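Local coordinates for protein PTS system, cellobiose-specific IIA component (Bacillus anthracis, PDB 3K1S) that relays phosphoryl groups, as the IIA component, from HPr to the IIB component during cellobiose uptake by the bacterial phosphotransferase system, at the magnesium ion site and the interface of chains A and B. Coordinates in Å, arbitrary orientation; residue numbers count along the deposited sequence, not the author numbering. Chains: chain A/B/C, PTS system, cellobiose-specific IIA component.

Contact 1 and contact 2 follow one another along one long helix, residues 76-108 in chain A and 76-107 in chains B and C; the centres of their C-alpha atoms are about 15 Å apart. Contact 1 draws the early part of this helix from all three copies around one magnesium ion. Contact 2 takes up its middle, where the A and B copies meet directly and helix 11-34 of chain B adds an arginine from the side. A polar, metal-centred junction is followed by an apolar seam of leucine, valine and threonine methyls with a charged border, and together they probably help hold the three-helix subunits as a trimer.

Contact 1: the magnesium ion site. Residues chain A 79, 83; chain B 79, 83; chain C 79, 83. With MG (magnesium ion), chain D.
Three copies of Asp83, one from each subunit, converge on a magnesium ion in the middle of the trimer, each giving OD1 of its carboxylate. A:Asp83 OD1 is 2.1 Å from MG and the bonds from the other two aspartates are similar; with three waters they form a near octahedral shell. Each CG is anti to its carbonyl carbon (chi1 -79° in A:Asp83), which sends the carboxylate inward. This is the crowded half of the site: B:Asp83 OD1 and C:Asp83 OD1 lie 2.6 Å apart, their carboxylate planes turned 78° to one another. Such closeness of acidic groups is probably tolerated because the cation offsets their charge.

The water layer on the other side of the metal is looser. Water 1 joins B:Asp83 OD2 to the carbonyl oxygen of A:Ile79, and waters 2 and 3 repeat the bridge from A:Asp83 to C:Ile79 and from C:Asp83 to B:Ile79. Each carboxylate therefore spends one oxygen on metal and the other on a metal-bound water, which fixes its rotation. Beyond the waters the three Ile79 side chains cross at about right angles and form a second, closely packed layer, where A:Ile79 CD1 meets C:Ile79 CG1 at 3.6 Å. The site ties the three subunits together at one point and probably stabilises the trimer, on the helix that carries the family's phosphorylatable histidine.

Contact 2: the interface of chains A and B. Residues chain A 89-90, 93-94; chain B 23, 90-91, 94.
Two leucines at the same position of the paired long helices make the apolar centre. A:Leu94 and B:Leu94 cross at about a right angle and touch methyl to methyl, CD1 of A:Leu94 against CD1 of B:Leu94 at 3.5 Å, a snug contact. In both, CG is anti to the carbonyl carbon and CD1 is anti to CA (chi2 174° in A:Leu94), and the two torsions together point the same branch of each leucine across the seam. Next to them the packing relaxes: CG2 of A:Thr90 comes obliquely to CG2 of B:Val91 at 4.0 Å. A:Thr90 has its methyl anti to the backbone N, and this splits its duties, with CG2 turned to the valine and the hydroxyl OG1 turned to the rim.

B:Val91 also marks the passage to the polar side, since its CG2 sits over the centre of the B:Arg23 guanidinium, 3.8 Å above the plane, and backs that flat group from within its own chain. B:Arg23 runs out extended from CG to NE and meets A:Glu93 tip to tip. The grip is side-on, with both nitrogens on one carboxylate oxygen. B:Arg23 NE, which forms the salt bridge, donates to the syn lone pair of A:Glu93 OE1 at 2.9 Å. B:Arg23 NH2 is also 2.9 Å from A:Glu93 OE1 and comes nearly along the C-O axis. Carboxylate and guanidinium are almost coplanar, 18° apart. B:Arg23 NH2 gives a further hydrogen bond to A:Thr90 OG1 at 3.1 Å, with the hydroxyl tilted from the guanidinium plane by 28°. On the side toward the magnesium, water 4 links NH1 of B:Arg23 to the same threonine hydroxyl. Between them the methyl seam and the arginine clasp bind helix 76-108 of chain A to two helices of chain B, probably helping to fix how neighbouring subunits are set against each other in the trimer.

Contact 1: the magnesium ion site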
ATOM      1  N   ILE A  79     -11.403  -3.794   8.658  1.00 21.45           N
ATOM      2  CA  ILE A  79     -10.974  -3.314   7.344  1.00 20.47           C
ATOM      3  C   ILE A  79      -9.622  -2.635   7.474  1.00 20.30           C
ATOM      4  O   ILE A  79      -8.709  -2.881   6.676  1.00 23.65           O
ATOM      5  CB  ILE A  79     -11.990  -2.329   6.721  1.00 21.51           C
ATOM      6  CG1 ILE A  79     -13.326  -3.031   6.467  1.00 21.30           C
ATOM      7  CG2 ILE A  79     -11.419  -1.726   5.427  1.00 20.69           C
ATOM      8  CD1 ILE A  79     -14.495  -2.094   6.229  1.00 25.50           C
ATOM      9  N   ASP A  83      -5.964  -3.591   5.989  1.00 23.94           N
ATOM     10  CA  ASP A  83      -5.163  -2.578   5.306  1.00 23.91           C
ATOM     11  C   ASP A  83      -3.740  -2.568   5.860  1.00 24.56           C
ATOM     12  O   ASP A  83      -2.764  -2.576   5.099  1.00 23.30           O
ATOM     13  CB  ASP A  83      -5.797  -1.186   5.450  1.00 23.09           C
ATOM     14  CG  ASP A  83      -6.967  -0.957   4.497  1.00 23.77           C
ATOM     15  OD1 ASP A  83      -6.983  -1.535   3.387  1.00 27.58           O
ATOM     16  OD2 ASP A  83      -7.868  -0.163   4.849  1.00 23.19           O
TER
ATOM     17  N   ILE B  79     -12.635  -7.916   0.836  1.00 22.67           N
ATOM     18  CA  ILE B  79     -11.830  -6.812   1.344  1.00 21.41           C
ATOM     19  C   ILE B  79     -10.359  -7.081   1.019  1.00 21.18           C
ATOM     20  O   ILE B  79      -9.647  -6.193   0.558  1.00 20.95           O
ATOM     21  CB  ILE B  79     -12.052  -6.618   2.865  1.00 19.82           C
ATOM     22  CG1 ILE B  79     -13.501  -6.195   3.138  1.00 20.38           C
ATOM     23  CG2 ILE B  79     -11.063  -5.595   3.446  1.00 23.87           C
ATOM     24  CD1 ILE B  79     -13.957  -6.401   4.595  1.00 23.97           C
ATOM     25  N   ASP B  83      -7.544  -5.180  -1.396  1.00 18.08           N
ATOM     26  CA  ASP B  83      -6.211  -4.820  -0.904  1.00 20.84           C
ATOM     27  C   ASP B  83      -5.131  -5.238  -1.899  1.00 21.06           C
ATOM     28  O   ASP B  83      -4.174  -4.492  -2.129  1.00 23.07           O
ATOM     29  CB  ASP B  83      -5.935  -5.438   0.472  1.00 20.33           C
ATOM     30  CG  ASP B  83      -6.723  -4.765   1.589  1.00 21.46           C
ATOM     31  OD1 ASP B  83      -7.077  -3.571   1.458  1.00 27.74           O
ATOM     32  OD2 ASP B  83      -6.990  -5.433   2.607  1.00 18.75           O
TER
ATOM     33  N   ILE C  79     -14.801   0.679   1.871  1.00 22.61           N
ATOM     34  CA  ILE C  79     -13.599  -0.157   1.817  1.00 19.86           C
ATOM     35  C   ILE C  79     -12.590   0.419   0.816  1.00 19.59           C
ATOM     36  O   ILE C  79     -11.419   0.584   1.146  1.00 19.61           O
ATOM     37  CB  ILE C  79     -13.955  -1.628   1.498  1.00 20.35           C
ATOM     38  CG1 ILE C  79     -14.810  -2.211   2.630  1.00 20.26           C
ATOM     39  CG2 ILE C  79     -12.691  -2.468   1.264  1.00 21.25           C
ATOM     40  CD1 ILE C  79     -15.579  -3.455   2.256  1.00 23.11           C
ATOM     41  N   ASP C  83      -8.757   2.054   1.392  1.00 20.15           N
ATOM     42  CA  ASP C  83      -7.615   1.614   0.589  1.00 19.60           C
ATOM     43  C   ASP C  83      -6.857   2.795   0.002  1.00 20.01           C
ATOM     44  O   ASP C  83      -5.629   2.792  -0.049  1.00 23.56           O
ATOM     45  CB  ASP C  83      -8.068   0.716  -0.563  1.00 18.56           C
ATOM     46  CG  ASP C  83      -8.480  -0.667  -0.113  1.00 23.01           C
ATOM     47  OD1 ASP C  83      -7.892  -1.206   0.861  1.00 24.53           O
ATOM     48  OD2 ASP C  83      -9.387  -1.228  -0.768  1.00 22.30           O
TER
HETATM   49 MG    MG D 107      -8.408  -2.574   2.294  1.00 22.40          MG
HETATM   50  O   HOH W   1      -8.651  -3.623   3.766  1.00 19.98           O
HETATM   51  O   HOH W   2      -9.751  -1.032   3.000  1.00 26.19           O
HETATM   52  O   HOH W   3      -9.670  -3.490   0.883  1.00 21.24           O

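Contact 2: the interface of chains A and B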
ATOM      1  N   ILE A  89       3.261  -5.692   4.286  1.00 22.78           N
ATOM      2  CA  ILE A  89       3.832  -6.523   3.232  1.00 21.16           C
ATOM      3  C   ILE A  89       4.411  -5.641   2.113  1.00 21.85           C
ATOM      4  O   ILE A  89       5.517  -5.883   1.628  1.00 21.75           O
ATOM      5  CB  ILE A  89       2.772  -7.532   2.688  1.00 20.00           C
ATOM      6  CG1 ILE A  89       2.445  -8.586   3.755  1.00 20.99           C
ATOM      7  CG2 ILE A  89       3.242  -8.200   1.410  1.00 20.50           C
ATOM      8  CD1 ILE A  89       1.147  -9.380   3.507  1.00 19.37           C
ATOM      9  N   THR A  90       3.663  -4.615   1.714  1.00 21.92           N
ATOM     10  CA  THR A  90       4.116  -3.707   0.660  1.00 22.25           C
ATOM     11  C   THR A  90       5.343  -2.913   1.097  1.00 21.94           C
ATOM     12  O   THR A  90       6.302  -2.790   0.337  1.00 23.73           O
ATOM     13  CB  THR A  90       2.985  -2.764   0.193  1.00 21.50           C
ATOM     14  OG1 THR A  90       1.987  -3.537  -0.482  1.00 23.40           O
ATOM     15  CG2 THR A  90       3.516  -1.697  -0.760  1.00 20.91           C
ATOM     16  N   GLU A  93       8.451  -5.135   1.258  1.00 25.24           N
ATOM     17  CA  GLU A  93       8.883  -5.461  -0.096  1.00 26.93           C
ATOM     18  C   GLU A  93       9.629  -4.303  -0.755  1.00 27.14           C
ATOM     19  O   GLU A  93      10.615  -4.517  -1.461  1.00 30.00           O
ATOM     20  CB  GLU A  93       7.690  -5.895  -0.958  1.00 27.69           C
ATOM     21  CG  GLU A  93       8.080  -6.423  -2.334  1.00 31.86           C
ATOM     22  CD  GLU A  93       6.949  -7.136  -3.060  1.00 36.45           C
ATOM     23  OE1 GLU A  93       5.765  -6.886  -2.745  1.00 33.67           O
ATOM     24  OE2 GLU A  93       7.254  -7.950  -3.961  1.00 41.20           O
ATOM     25  N   LEU A  94       9.161  -3.081  -0.538  1.00 26.91           N
ATOM     26  CA  LEU A  94       9.812  -1.922  -1.146  1.00 27.68           C
ATOM     27  C   LEU A  94      11.043  -1.457  -0.367  1.00 27.57           C
ATOM     28  O   LEU A  94      12.021  -0.992  -0.961  1.00 28.12           O
ATOM     29  CB  LEU A  94       8.815  -0.785  -1.359  1.00 25.62           C
ATOM     30  CG  LEU A  94       7.701  -1.128  -2.359  1.00 27.98           C
ATOM     31  CD1 LEU A  94       6.672  -0.012  -2.421  1.00 22.77           C
ATOM     32  CD2 LEU A  94       8.266  -1.430  -3.756  1.00 27.47           C
TER
ATOM     33  N   ARG B  23       1.507  -7.325  -9.804  1.00 23.68           N
ATOM     34  CA  ARG B  23       2.548  -7.126  -8.794  1.00 24.30           C
ATOM     35  C   ARG B  23       3.820  -7.885  -9.158  1.00 23.91           C
ATOM     36  O   ARG B  23       4.925  -7.344  -9.074  1.00 25.76           O
ATOM     37  CB  ARG B  23       2.041  -7.575  -7.420  1.00 23.00           C
ATOM     38  CG  ARG B  23       2.869  -7.073  -6.241  1.00 22.14           C
ATOM     39  CD  ARG B  23       2.443  -7.795  -4.977  1.00 23.43           C
ATOM     40  NE  ARG B  23       3.075  -7.259  -3.776  1.00 29.45           N
ATOM     41  CZ  ARG B  23       2.434  -6.602  -2.814  1.00 25.19           C
ATOM     42  NH1 ARG B  23       1.127  -6.385  -2.901  1.00 27.58           N
ATOM     43  NH2 ARG B  23       3.105  -6.161  -1.759  1.00 25.21           N
ATOM     44  N   THR B  90       0.126   0.339  -6.153  1.00 22.56           N
ATOM     45  CA  THR B  90       1.133   1.050  -5.379  1.00 23.18           C
ATOM     46  C   THR B  90       2.544   0.506  -5.659  1.00 23.76           C
ATOM     47  O   THR B  90       3.467   1.281  -5.929  1.00 22.30           O
ATOM     48  CB  THR B  90       0.794   1.005  -3.870  1.00 24.07           C
ATOM     49  OG1 THR B  90      -0.421   1.736  -3.638  1.00 24.46           O
ATOM     50  CG2 THR B  90       1.914   1.617  -3.028  1.00 25.21           C
ATOM     51  N   VAL B  91       2.698  -0.817  -5.620  1.00 20.15           N
ATOM     52  CA  VAL B  91       3.963  -1.448  -5.975  1.00 23.39           C
ATOM     53  C   VAL B  91       4.401  -1.049  -7.390  1.00 24.83           C
ATOM     54  O   VAL B  91       5.559  -0.691  -7.607  1.00 25.02           O
ATOM     55  CB  VAL B  91       3.904  -2.998  -5.826  1.00 25.75           C
ATOM     56  CG1 VAL B  91       5.083  -3.667  -6.541  1.00 19.64           C
ATOM     57  CG2 VAL B  91       3.879  -3.392  -4.355  1.00 19.08           C
ATOM     58  N   LEU B  94       5.658   2.709  -7.647  1.00 24.96           N
ATOM     59  CA  LEU B  94       6.971   2.952  -7.030  1.00 25.79           C
ATOM     60  C   LEU B  94       8.086   2.137  -7.696  1.00 24.52           C
ATOM     61  O   LEU B  94       9.241   2.567  -7.746  1.00 24.02           O
ATOM     62  CB  LEU B  94       6.915   2.711  -5.520  1.00 23.67           C
ATOM     63  CG  LEU B  94       5.949   3.632  -4.753  1.00 25.61           C
ATOM     64  CD1 LEU B  94       5.866   3.245  -3.282  1.00 25.59           C
ATOM     65  CD2 LEU B  94       6.323   5.100  -4.895  1.00 22.96           C
TER
HETATM   66  O   HOH W   4       0.115  -6.043  -0.041  1.00 25.86           O